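Local coordinates for 5-formaminoimidazole-4-carboxamide-1-(Beta)-D-ribofuranosyl 5'-monophosphate synthetase (Thermococcus kodakarensis, PDB 2PBZ) that takes part in IMP biosynthesis as the PurP protein, binding ATP and probably acting as a metal-dependent ligase that forms a carbon-nitrogen bond, at the interface of chains A and B. Residues are numbered along the deposited sequence; one frame, centred on the assembly and turned at random. Chains: chain A/B, Hypothetical protein.

The interface of chains A and B. Residues chain A 200-203; chain B 196-197, 199-200, 203.
A:Arg201 and B:Asn199 meet where the same loop of two identical subunits is brought together, a homotypic loop-to-loop contact that helps join neighbouring copies in the deposited three-copy assembly; PurP, an ATP-binding ligase of purine biosynthesis, may or may not use it in solution. Shared segments need not make matching bonds, and here the contact is shifted: the backbone of A:Arg201 faces the side chain of B:Asn199, two residues earlier in the sequence.

The carboxamide nitrogen ND2 of B:Asn199 donates to the carbonyl O of A:Arg201 at 2.7 Å, with an angle of 167° at the hydrogen. The acceptor lies almost in the amide plane, while the donor arrives tilted from the plane of the carbonyl. CG of B:Asn199 stands anti to the carbonyl carbon (chi1 -86°), a setting that presents the amide to chain A. The same nitrogen also lies at the rim of the A:Trp202 indole, in the plane of the ring and 3.5 Å from CE3, with ring and amide planes turned 59° apart. CD of A:Pro203, from the same chain, lies over one face of that indole, toward its rim.

On the other flank, the aliphatic part of A:Arg201 runs over B:Ala196, its CD 3.7 Å from the methyl CB. Farther out, the guanidinium lies alongside the carboxylate of B:Asp197, the two side chains pointing the same way with their planes inclined modestly to each other. The salt bridge from NH1 of A:Arg201 to OD1 of B:Asp197 is long at 3.7 Å, so its hold is probably modest. A:Arg201 is an ATP-binding residue of the protein, but no nucleotide is part of this contact; the pairing with B:Asp197 might bear on where its guanidinium lies.

Elsewhere in the patch the methyl groups of A:Ala200 and B:Ala200 lie side by side, pointing much the same way, CB to CB at 3.9 Å.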
loop_
_atom_site.group_PDB
_atom_site.type_symbol
_atom_site.label_atom_id
_atom_site.label_comp_id
_atom_site.label_asym_id
_atom_site.label_seq_id
_atom_site.Cartn_x
_atom_site.Cartn_y
_atom_site.Cartn_z
ATOM N N ALA A 200 12.255 -12.394 4.065
ATOM C CA ALA A 200 11.068 -12.225 4.876
ATOM C C ALA A 200 10.340 -13.563 4.916
ATOM O O ALA A 200 9.897 -14.013 5.973
ATOM C CB ALA A 200 10.179 -11.171 4.271
ATOM N N ARG A 201 10.233 -14.187 3.742
ATOM C CA ARG A 201 9.570 -15.476 3.600
ATOM C C ARG A 201 10.434 -16.550 4.254
ATOM O O ARG A 201 9.955 -17.358 5.044
ATOM C CB ARG A 201 9.402 -15.821 2.129
ATOM C CG ARG A 201 8.881 -14.699 1.259
ATOM C CD ARG A 201 7.379 -14.514 1.330
ATOM N NE ARG A 201 6.945 -13.863 0.107
ATOM C CZ ARG A 201 5.891 -13.065 -0.006
ATOM N NH1 ARG A 201 5.115 -12.791 1.052
ATOM N NH2 ARG A 201 5.615 -12.533 -1.191
ATOM N N TRP A 202 11.714 -16.555 3.897
ATOM C CA TRP A 202 12.668 -17.501 4.450
ATOM C C TRP A 202 14.055 -16.901 4.373
ATOM O O TRP A 202 14.625 -16.773 3.293
ATOM C CB TRP A 202 12.658 -18.831 3.689
ATOM C CG TRP A 202 13.527 -19.863 4.370
ATOM C CD1 TRP A 202 14.623 -20.492 3.852
ATOM C CD2 TRP A 202 13.429 -20.299 5.741
ATOM N NE1 TRP A 202 15.218 -21.285 4.808
ATOM C CE2 TRP A 202 14.507 -21.183 5.979
ATOM C CE3 TRP A 202 12.537 -20.025 6.792
ATOM C CZ2 TRP A 202 14.718 -21.795 7.234
ATOM C CZ3 TRP A 202 12.748 -20.636 8.040
ATOM C CH2 TRP A 202 13.830 -21.509 8.245
ATOM N N PRO A 203 14.625 -16.534 5.530
ATOM C CA PRO A 203 15.963 -15.937 5.597
ATOM C C PRO A 203 17.045 -16.898 5.104
ATOM O O PRO A 203 17.030 -18.087 5.432
ATOM C CB PRO A 203 16.107 -15.573 7.073
ATOM C CG PRO A 203 15.262 -16.606 7.762
ATOM C CD PRO A 203 14.044 -16.684 6.875
ATOM N N ALA B 196 3.959 -17.191 3.997
ATOM C CA ALA B 196 5.373 -17.365 4.264
ATOM C C ALA B 196 5.971 -16.200 5.061
ATOM O O ALA B 196 7.187 -16.057 5.119
ATOM C CB ALA B 196 6.141 -17.575 2.959
ATOM N N ASP B 197 5.118 -15.359 5.656
ATOM C CA ASP B 197 5.568 -14.261 6.523
ATOM C C ASP B 197 5.669 -14.765 7.949
ATOM O O ASP B 197 6.049 -15.923 8.173
ATOM C CB ASP B 197 4.621 -13.074 6.477
ATOM C CG ASP B 197 4.743 -12.287 5.209
ATOM O OD1 ASP B 197 5.849 -12.287 4.629
ATOM O OD2 ASP B 197 3.746 -11.672 4.771
ATOM N N ASN B 199 7.685 -14.944 9.339
ATOM C CA ASN B 199 9.079 -15.360 9.391
ATOM C C ASN B 199 9.786 -14.044 9.256
ATOM O O ASN B 199 10.951 -13.913 9.605
ATOM C CB ASN B 199 9.481 -16.246 8.205
ATOM C CG ASN B 199 9.191 -17.707 8.441
ATOM O OD1 ASN B 199 8.783 -18.097 9.541
ATOM N ND2 ASN B 199 9.401 -18.528 7.421
ATOM N N ALA B 200 9.068 -13.064 8.724
ATOM C CA ALA B 200 9.644 -11.748 8.536
ATOM C C ALA B 200 9.963 -11.207 9.913
ATOM O O ALA B 200 11.041 -10.667 10.155
ATOM C CB ALA B 200 8.652 -10.846 7.834
ATOM N N PRO B 203 11.928 -15.671 11.836
ATOM C CA PRO B 203 11.989 -16.890 11.026
ATOM C C PRO B 203 11.916 -18.164 11.886
ATOM O O PRO B 203 12.516 -18.238 12.959
ATOM C CB PRO B 203 13.311 -16.736 10.285
ATOM C CG PRO B 203 14.144 -15.932 11.233
ATOM C CD PRO B 203 13.178 -14.902 11.737
#